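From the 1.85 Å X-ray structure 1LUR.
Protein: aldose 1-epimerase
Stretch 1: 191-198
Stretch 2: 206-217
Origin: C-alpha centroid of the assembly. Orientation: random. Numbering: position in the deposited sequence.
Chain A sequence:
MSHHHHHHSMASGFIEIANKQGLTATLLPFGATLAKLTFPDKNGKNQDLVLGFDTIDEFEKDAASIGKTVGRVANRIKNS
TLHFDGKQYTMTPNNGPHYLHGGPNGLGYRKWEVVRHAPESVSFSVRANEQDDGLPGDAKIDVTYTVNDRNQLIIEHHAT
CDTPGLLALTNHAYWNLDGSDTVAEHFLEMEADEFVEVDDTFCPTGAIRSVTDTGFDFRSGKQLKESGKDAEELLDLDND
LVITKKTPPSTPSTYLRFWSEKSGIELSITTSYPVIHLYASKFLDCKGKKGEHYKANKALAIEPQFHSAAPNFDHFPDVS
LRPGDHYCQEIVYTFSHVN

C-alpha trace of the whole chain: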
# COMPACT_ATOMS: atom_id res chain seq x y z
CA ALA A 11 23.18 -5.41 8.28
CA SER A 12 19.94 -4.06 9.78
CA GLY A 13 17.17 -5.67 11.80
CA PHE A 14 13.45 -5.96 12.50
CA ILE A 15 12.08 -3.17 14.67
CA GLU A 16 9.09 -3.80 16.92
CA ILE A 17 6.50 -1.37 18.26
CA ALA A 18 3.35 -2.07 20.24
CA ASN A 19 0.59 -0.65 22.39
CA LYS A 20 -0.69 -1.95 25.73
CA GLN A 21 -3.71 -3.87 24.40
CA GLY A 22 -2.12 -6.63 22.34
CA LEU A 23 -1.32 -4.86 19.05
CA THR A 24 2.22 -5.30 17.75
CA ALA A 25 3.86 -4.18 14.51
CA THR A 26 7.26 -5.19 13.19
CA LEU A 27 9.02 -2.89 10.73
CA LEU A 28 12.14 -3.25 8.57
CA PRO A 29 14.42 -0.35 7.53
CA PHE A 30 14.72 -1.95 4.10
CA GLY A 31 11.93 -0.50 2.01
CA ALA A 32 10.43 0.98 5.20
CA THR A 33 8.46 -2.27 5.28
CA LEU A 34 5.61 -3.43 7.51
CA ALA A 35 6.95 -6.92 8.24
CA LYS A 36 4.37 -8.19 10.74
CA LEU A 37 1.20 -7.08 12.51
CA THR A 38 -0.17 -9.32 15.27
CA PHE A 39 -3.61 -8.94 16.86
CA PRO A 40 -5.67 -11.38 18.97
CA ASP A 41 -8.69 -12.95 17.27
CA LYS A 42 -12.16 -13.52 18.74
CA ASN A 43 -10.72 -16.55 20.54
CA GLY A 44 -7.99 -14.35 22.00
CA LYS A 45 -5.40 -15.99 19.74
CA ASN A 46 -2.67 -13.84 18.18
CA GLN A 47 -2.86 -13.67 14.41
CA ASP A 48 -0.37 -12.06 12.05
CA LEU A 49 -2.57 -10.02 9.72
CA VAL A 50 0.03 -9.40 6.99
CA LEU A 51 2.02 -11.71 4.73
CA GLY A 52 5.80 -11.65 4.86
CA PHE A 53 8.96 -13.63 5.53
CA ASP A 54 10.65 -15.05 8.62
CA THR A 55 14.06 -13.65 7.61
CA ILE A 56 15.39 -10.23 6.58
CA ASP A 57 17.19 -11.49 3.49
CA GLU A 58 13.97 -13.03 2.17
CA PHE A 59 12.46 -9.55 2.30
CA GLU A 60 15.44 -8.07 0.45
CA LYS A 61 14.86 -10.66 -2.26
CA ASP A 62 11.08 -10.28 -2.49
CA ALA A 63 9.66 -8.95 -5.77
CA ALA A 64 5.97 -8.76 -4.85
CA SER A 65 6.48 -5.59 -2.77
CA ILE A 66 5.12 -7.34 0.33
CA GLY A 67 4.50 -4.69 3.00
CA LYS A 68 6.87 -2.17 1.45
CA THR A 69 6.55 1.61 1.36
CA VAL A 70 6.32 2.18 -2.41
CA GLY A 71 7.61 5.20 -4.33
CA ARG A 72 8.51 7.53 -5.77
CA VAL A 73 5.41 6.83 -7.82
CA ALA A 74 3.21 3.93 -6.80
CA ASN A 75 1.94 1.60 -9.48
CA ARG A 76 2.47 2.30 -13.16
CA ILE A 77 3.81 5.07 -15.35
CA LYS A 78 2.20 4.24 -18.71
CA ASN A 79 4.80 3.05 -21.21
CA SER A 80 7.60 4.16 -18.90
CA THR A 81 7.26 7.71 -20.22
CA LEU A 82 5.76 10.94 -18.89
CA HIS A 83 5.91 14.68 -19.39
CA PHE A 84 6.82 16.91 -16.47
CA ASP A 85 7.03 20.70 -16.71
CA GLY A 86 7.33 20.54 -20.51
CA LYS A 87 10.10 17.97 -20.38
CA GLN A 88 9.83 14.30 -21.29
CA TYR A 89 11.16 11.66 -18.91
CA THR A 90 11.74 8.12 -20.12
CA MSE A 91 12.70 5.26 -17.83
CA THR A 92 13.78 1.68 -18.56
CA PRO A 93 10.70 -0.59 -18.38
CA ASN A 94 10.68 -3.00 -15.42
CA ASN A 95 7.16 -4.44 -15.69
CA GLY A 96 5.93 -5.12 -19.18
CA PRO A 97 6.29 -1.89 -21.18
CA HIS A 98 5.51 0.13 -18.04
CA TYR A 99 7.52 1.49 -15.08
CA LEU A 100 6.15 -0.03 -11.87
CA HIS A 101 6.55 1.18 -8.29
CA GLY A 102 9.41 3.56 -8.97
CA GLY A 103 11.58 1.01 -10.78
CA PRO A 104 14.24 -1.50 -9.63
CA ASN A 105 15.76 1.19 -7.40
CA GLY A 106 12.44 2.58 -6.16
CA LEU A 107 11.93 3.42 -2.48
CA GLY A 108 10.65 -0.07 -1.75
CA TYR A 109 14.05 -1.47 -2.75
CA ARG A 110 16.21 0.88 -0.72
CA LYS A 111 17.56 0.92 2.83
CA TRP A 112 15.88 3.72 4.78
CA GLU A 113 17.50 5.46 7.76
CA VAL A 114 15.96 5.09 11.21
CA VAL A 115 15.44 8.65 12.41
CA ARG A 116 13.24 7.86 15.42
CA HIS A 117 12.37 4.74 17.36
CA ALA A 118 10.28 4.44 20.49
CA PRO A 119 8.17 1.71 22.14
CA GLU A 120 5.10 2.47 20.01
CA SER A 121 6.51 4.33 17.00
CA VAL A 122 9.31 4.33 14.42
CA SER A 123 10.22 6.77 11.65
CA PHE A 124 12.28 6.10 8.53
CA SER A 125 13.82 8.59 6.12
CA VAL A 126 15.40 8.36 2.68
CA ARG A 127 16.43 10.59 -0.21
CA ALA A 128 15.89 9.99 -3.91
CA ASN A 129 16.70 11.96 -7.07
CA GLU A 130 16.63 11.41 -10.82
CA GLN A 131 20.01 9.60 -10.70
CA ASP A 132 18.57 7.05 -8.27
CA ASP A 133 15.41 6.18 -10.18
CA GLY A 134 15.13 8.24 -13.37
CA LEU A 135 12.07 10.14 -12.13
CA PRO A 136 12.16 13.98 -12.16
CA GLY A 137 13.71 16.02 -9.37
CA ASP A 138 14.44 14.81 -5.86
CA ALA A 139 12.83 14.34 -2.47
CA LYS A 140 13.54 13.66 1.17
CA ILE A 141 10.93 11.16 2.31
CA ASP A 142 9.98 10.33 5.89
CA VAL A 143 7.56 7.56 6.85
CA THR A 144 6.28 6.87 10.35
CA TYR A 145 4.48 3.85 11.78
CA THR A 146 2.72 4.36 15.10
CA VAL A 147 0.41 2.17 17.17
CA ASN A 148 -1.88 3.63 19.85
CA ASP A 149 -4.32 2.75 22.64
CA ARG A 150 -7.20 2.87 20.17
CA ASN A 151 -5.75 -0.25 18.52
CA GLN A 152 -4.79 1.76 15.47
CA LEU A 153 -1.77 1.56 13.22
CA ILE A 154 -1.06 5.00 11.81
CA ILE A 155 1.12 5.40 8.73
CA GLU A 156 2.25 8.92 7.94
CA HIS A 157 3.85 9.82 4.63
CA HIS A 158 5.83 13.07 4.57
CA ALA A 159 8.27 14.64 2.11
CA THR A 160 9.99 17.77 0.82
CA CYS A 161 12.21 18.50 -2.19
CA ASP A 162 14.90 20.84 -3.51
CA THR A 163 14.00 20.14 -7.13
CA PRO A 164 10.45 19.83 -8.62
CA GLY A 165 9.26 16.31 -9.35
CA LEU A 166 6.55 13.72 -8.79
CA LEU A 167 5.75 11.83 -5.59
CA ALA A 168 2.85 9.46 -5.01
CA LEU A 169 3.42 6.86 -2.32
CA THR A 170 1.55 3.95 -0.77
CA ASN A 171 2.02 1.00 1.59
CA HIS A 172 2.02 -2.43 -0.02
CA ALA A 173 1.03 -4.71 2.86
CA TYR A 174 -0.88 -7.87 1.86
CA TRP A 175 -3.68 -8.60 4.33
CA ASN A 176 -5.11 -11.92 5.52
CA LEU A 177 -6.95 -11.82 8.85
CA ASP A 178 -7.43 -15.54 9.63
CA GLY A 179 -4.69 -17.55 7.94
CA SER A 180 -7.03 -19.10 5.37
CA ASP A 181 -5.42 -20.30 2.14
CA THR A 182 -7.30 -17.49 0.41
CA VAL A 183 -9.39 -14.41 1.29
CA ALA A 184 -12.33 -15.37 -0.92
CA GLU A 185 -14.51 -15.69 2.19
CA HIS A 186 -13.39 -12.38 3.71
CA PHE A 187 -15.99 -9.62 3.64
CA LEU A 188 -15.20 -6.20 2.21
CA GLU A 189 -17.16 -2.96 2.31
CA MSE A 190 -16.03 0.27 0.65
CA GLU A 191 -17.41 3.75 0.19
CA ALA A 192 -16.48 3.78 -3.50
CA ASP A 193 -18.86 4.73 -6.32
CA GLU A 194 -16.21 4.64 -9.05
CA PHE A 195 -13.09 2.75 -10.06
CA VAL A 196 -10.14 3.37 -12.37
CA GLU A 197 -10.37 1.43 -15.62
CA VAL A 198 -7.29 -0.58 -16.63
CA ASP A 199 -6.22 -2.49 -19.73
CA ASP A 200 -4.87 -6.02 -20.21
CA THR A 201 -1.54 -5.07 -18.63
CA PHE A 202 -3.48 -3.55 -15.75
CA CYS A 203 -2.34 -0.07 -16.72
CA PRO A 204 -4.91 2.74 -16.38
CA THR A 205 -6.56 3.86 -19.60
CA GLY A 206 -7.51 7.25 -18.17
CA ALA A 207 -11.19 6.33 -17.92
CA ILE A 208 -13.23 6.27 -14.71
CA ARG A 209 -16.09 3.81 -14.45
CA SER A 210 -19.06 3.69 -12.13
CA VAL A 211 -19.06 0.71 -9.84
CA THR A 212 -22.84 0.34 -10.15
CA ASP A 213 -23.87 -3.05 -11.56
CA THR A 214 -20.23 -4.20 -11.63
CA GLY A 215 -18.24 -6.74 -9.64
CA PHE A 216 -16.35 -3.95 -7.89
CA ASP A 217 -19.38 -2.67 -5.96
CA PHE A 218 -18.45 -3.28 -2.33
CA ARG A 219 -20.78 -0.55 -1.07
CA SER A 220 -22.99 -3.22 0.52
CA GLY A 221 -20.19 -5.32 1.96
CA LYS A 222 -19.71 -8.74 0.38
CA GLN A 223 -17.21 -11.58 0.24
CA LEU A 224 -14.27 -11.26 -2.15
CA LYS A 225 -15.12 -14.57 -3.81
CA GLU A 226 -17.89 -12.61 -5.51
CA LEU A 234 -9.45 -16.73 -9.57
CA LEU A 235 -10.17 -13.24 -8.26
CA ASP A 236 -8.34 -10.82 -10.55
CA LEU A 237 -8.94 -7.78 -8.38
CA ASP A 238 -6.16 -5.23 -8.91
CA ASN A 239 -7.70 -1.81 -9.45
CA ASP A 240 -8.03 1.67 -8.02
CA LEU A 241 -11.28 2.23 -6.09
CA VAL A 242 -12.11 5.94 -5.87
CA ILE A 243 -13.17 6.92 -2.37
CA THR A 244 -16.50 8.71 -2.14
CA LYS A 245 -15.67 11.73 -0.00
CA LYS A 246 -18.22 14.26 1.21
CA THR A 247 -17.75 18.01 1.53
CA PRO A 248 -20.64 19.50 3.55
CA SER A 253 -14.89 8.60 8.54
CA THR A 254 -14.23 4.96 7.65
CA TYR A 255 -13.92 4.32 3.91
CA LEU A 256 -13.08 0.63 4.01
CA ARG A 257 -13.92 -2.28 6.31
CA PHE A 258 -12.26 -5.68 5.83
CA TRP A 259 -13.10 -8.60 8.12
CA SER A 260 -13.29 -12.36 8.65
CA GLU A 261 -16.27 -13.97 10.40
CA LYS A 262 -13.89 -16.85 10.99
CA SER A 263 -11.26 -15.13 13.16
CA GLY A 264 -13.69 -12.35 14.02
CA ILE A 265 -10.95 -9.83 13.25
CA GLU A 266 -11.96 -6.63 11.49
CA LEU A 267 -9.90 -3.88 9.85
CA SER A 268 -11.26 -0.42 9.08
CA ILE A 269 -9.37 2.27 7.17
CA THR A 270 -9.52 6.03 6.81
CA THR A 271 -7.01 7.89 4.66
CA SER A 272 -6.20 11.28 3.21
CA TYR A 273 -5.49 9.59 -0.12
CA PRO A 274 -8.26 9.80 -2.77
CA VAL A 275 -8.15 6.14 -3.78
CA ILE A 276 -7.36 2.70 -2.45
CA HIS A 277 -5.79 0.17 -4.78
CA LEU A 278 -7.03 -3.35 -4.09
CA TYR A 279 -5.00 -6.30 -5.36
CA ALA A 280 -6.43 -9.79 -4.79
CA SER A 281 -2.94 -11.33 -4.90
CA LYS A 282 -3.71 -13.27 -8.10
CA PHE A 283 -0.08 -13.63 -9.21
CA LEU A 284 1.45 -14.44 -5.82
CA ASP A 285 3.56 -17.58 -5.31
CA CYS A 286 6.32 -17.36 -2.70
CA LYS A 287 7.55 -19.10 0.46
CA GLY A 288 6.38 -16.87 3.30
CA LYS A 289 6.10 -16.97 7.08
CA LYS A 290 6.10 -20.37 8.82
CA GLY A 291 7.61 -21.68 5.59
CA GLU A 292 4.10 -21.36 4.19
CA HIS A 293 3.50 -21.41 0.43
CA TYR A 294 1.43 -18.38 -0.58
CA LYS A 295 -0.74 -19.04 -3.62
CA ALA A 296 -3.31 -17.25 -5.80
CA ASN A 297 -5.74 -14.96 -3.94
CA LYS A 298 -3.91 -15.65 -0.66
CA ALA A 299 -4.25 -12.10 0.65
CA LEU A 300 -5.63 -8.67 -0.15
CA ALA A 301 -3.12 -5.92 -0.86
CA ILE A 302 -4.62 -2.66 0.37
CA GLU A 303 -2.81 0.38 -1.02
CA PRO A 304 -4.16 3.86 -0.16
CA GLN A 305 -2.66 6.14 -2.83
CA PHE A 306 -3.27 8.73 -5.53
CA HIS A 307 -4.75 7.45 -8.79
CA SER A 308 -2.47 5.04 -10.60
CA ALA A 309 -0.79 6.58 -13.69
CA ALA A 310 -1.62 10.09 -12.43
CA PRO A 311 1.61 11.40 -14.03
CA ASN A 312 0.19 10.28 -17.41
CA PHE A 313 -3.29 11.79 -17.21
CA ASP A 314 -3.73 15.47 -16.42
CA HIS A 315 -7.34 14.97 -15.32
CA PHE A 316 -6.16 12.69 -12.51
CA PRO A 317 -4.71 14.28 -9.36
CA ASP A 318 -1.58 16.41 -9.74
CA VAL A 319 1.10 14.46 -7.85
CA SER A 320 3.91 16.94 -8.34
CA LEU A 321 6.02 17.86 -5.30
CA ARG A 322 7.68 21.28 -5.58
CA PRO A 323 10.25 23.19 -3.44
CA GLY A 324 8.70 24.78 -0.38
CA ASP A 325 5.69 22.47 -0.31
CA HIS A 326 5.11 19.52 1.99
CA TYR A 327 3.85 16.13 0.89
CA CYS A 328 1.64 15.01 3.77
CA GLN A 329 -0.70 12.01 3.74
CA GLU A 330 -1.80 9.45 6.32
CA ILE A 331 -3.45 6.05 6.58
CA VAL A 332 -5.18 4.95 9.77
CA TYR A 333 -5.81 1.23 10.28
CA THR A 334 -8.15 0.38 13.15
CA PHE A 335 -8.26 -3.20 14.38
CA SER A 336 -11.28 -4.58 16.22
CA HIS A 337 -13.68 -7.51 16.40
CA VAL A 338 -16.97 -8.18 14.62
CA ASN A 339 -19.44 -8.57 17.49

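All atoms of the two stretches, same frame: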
# COMPACT_ATOMS: atom_id res chain seq x y z
N GLU A 191 -16.62 2.60 0.58
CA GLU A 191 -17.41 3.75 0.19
C GLU A 191 -16.79 4.22 -1.13
O GLU A 191 -16.10 5.24 -1.18
CB GLU A 191 -17.30 4.85 1.24
CG GLU A 191 -17.66 4.41 2.65
CD GLU A 191 -19.01 3.72 2.72
OE1 GLU A 191 -19.98 4.25 2.13
OE2 GLU A 191 -19.10 2.65 3.36
N ALA A 192 -17.02 3.45 -2.19
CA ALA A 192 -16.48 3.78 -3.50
C ALA A 192 -17.53 3.64 -4.60
O ALA A 192 -18.02 2.55 -4.85
CB ALA A 192 -15.29 2.89 -3.81
N ASP A 193 -17.87 4.75 -5.25
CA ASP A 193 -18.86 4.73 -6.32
C ASP A 193 -18.24 4.51 -7.69
O ASP A 193 -18.91 4.09 -8.64
CB ASP A 193 -19.65 6.04 -6.36
CG ASP A 193 -20.47 6.25 -5.11
OD1 ASP A 193 -21.04 5.26 -4.61
OD2 ASP A 193 -20.57 7.41 -4.65
N GLU A 194 -16.94 4.80 -7.80
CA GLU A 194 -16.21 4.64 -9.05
C GLU A 194 -14.88 3.92 -8.92
O GLU A 194 -14.34 3.78 -7.82
CB GLU A 194 -15.94 6.02 -9.66
CG GLU A 194 -17.12 6.66 -10.32
CD GLU A 194 -16.82 8.08 -10.75
OE1 GLU A 194 -17.34 8.50 -11.81
OE2 GLU A 194 -16.06 8.77 -10.04
N PHE A 195 -14.36 3.45 -10.05
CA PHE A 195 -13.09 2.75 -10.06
C PHE A 195 -12.32 3.16 -11.31
O PHE A 195 -12.91 3.64 -12.29
CB PHE A 195 -13.27 1.23 -9.99
CG PHE A 195 -13.77 0.59 -11.27
CD1 PHE A 195 -12.87 0.01 -12.16
CD2 PHE A 195 -15.13 0.50 -11.53
CE1 PHE A 195 -13.33 -0.65 -13.30
CE2 PHE A 195 -15.60 -0.17 -12.67
CZ PHE A 195 -14.70 -0.75 -13.55
N VAL A 196 -11.00 3.01 -11.25
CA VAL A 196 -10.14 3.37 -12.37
C VAL A 196 -10.01 2.22 -13.35
O VAL A 196 -9.54 1.14 -13.01
CB VAL A 196 -8.73 3.77 -11.85
CG1 VAL A 196 -7.81 4.10 -13.02
CG2 VAL A 196 -8.86 4.97 -10.93
N GLU A 197 -10.44 2.45 -14.59
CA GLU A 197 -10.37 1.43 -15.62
C GLU A 197 -8.92 1.12 -16.02
O GLU A 197 -8.09 2.02 -16.12
CB GLU A 197 -11.16 1.89 -16.84
CG GLU A 197 -11.10 0.97 -18.04
CD GLU A 197 -11.87 1.55 -19.20
OE1 GLU A 197 -13.11 1.51 -19.17
OE2 GLU A 197 -11.22 2.07 -20.14
N VAL A 198 -8.63 -0.16 -16.24
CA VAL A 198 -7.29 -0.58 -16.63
C VAL A 198 -7.37 -1.50 -17.83
O VAL A 198 -8.42 -2.09 -18.09
CB VAL A 198 -6.57 -1.33 -15.49
CG1 VAL A 198 -6.41 -0.42 -14.29
CG2 VAL A 198 -7.35 -2.58 -15.12
N GLY A 206 -7.17 5.85 -18.34
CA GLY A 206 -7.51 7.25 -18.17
C GLY A 206 -9.01 7.42 -17.97
O GLY A 206 -9.50 8.52 -17.71
N ALA A 207 -9.74 6.32 -18.09
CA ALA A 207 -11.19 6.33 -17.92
C ALA A 207 -11.59 5.96 -16.50
O ALA A 207 -10.90 5.21 -15.82
CB ALA A 207 -11.83 5.34 -18.90
N ILE A 208 -12.71 6.53 -16.05
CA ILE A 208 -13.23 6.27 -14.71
C ILE A 208 -14.58 5.62 -14.95
O ILE A 208 -15.39 6.12 -15.74
CB ILE A 208 -13.44 7.56 -13.90
CG1 ILE A 208 -12.11 8.29 -13.70
CG2 ILE A 208 -14.06 7.22 -12.54
CD1 ILE A 208 -11.08 7.50 -12.92
N ARG A 209 -14.83 4.50 -14.28
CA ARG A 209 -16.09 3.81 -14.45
C ARG A 209 -16.86 3.69 -13.15
O ARG A 209 -16.28 3.53 -12.07
CB ARG A 209 -15.86 2.40 -15.01
CG ARG A 209 -15.53 2.36 -16.49
CD ARG A 209 -15.42 0.92 -16.98
NE ARG A 209 -16.64 0.18 -16.69
CZ ARG A 209 -16.80 -1.12 -16.92
NH1 ARG A 209 -15.81 -1.82 -17.45
NH2 ARG A 209 -17.94 -1.72 -16.61
N SER A 210 -18.18 3.79 -13.27
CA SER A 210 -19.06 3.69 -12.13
C SER A 210 -18.96 2.26 -11.67
O SER A 210 -18.73 1.35 -12.46
CB SER A 210 -20.50 4.00 -12.54
OG SER A 210 -21.42 3.54 -11.55
N VAL A 211 -19.13 2.05 -10.37
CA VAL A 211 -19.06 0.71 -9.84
C VAL A 211 -20.43 0.04 -9.92
O VAL A 211 -20.54 -1.19 -9.87
CB VAL A 211 -18.60 0.73 -8.37
CG1 VAL A 211 -19.73 1.21 -7.47
CG2 VAL A 211 -18.13 -0.63 -7.98
N THR A 212 -21.47 0.85 -10.06
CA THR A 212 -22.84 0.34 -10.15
C THR A 212 -22.98 -0.79 -11.16
O THR A 212 -22.52 -0.69 -12.30
CB THR A 212 -23.83 1.46 -10.54
OG1 THR A 212 -23.77 2.51 -9.57
CG2 THR A 212 -25.26 0.91 -10.60
N ASP A 213 -23.64 -1.87 -10.73
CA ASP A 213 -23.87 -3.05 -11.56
C ASP A 213 -22.61 -3.80 -11.97
O ASP A 213 -22.65 -4.63 -12.88
CB ASP A 213 -24.67 -2.67 -12.81
CG ASP A 213 -26.09 -2.24 -12.49
OD1 ASP A 213 -26.73 -2.90 -11.64
OD2 ASP A 213 -26.58 -1.26 -13.09
N THR A 214 -21.49 -3.53 -11.31
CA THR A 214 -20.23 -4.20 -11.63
C THR A 214 -19.77 -5.05 -10.45
O THR A 214 -20.32 -4.96 -9.35
CB THR A 214 -19.10 -3.18 -11.94
OG1 THR A 214 -18.71 -2.51 -10.73
CG2 THR A 214 -19.58 -2.15 -12.94
N GLY A 215 -18.75 -5.88 -10.69
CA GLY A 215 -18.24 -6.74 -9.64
C GLY A 215 -17.35 -6.04 -8.64
O GLY A 215 -16.80 -6.68 -7.73
N PHE A 216 -17.18 -4.72 -8.79
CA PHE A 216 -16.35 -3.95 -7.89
C PHE A 216 -17.19 -3.15 -6.90
O PHE A 216 -16.67 -2.30 -6.18
CB PHE A 216 -15.45 -2.97 -8.66
CG PHE A 216 -14.44 -3.64 -9.56
CD1 PHE A 216 -13.67 -4.70 -9.10
CD2 PHE A 216 -14.23 -3.17 -10.86
CE1 PHE A 216 -12.71 -5.30 -9.93
CE2 PHE A 216 -13.28 -3.76 -11.68
CZ PHE A 216 -12.52 -4.83 -11.22
N ASP A 217 -18.50 -3.39 -6.88
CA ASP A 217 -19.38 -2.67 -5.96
C ASP A 217 -19.31 -3.36 -4.61
O ASP A 217 -19.86 -4.45 -4.44
CB ASP A 217 -20.84 -2.66 -6.46
CG ASP A 217 -21.67 -1.53 -5.84
OD1 ASP A 217 -21.44 -1.17 -4.66
OD2 ASP A 217 -22.58 -1.01 -6.52
O HOH W 1 -17.31 -0.09 -4.42
O HOH W 2 -18.41 6.74 -14.22
O HOH W 3 -8.11 4.87 -16.07

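Two antiparallel strands satisfy their facing amides and carbonyls with one another, while side chains and water attend to what remains; the pairing of Glu-194, Phe-195 and Val-196 with Ser-210, Arg-209 and Ile-208 in this aldose 1-epimerase illustrates the principle. Phe-195 and Arg-209 form the hydrogen-bonded pair at its centre: Phe-195 N donates to Arg-209 O at 2.8 Å, and Arg-209 N returns a bond to Phe-195 O at 2.9 Å, nearly linear at 172°. The ladder extends both ways from this pair, through Val-211 N to Asp-193 O (2.7 Å) and Glu-197 N to Ala-207 O (3.1 Å). Between these rungs lie non-hydrogen-bonded pairs, whose alpha carbons come closer together and bring C-H groups to carbonyls already engaged, as where Glu-194 CA lies 3.2 Å from Arg-209 O.

Water serves the carbonyls at the margins. Water 3 accepts from Gly-206 N (2.6 Å) and donates to Ala-207 O (2.8 Å) and Glu-197 O (2.9 Å), so Ala-207 O receives two donors. Water 1 also bridges the stretches, donating to Ala-192 O (2.8 Å) and Phe-216 O (2.9 Å).

Several groups in the turn that follows are satisfied within their own stretch. Val-211 O accepts from Thr-214 N at 2.9 Å, closing a type II turn, and from Thr-214 OG1 at a very short 2.4 Å. Ser-210 OG accepts from Thr-212 N at 3.1 Å.

A type I turn from Thr-214 to Asp-217 follows, and its Phe-216 lies against the Phe-195 ring, one face of which receives the Phe-216 edge, with CE1 of Phe-195 3.5 Å from CE2 of Phe-216. Arg-209 covers the opposite face, its CB 3.5 Å from Phe-195 CE2. Opposite charges lie near each other without forming a salt bridge: Glu-197 OE1 remains 4.5 Å from Arg-209 NE, although it approaches Arg-209 CD to 3.2 Å.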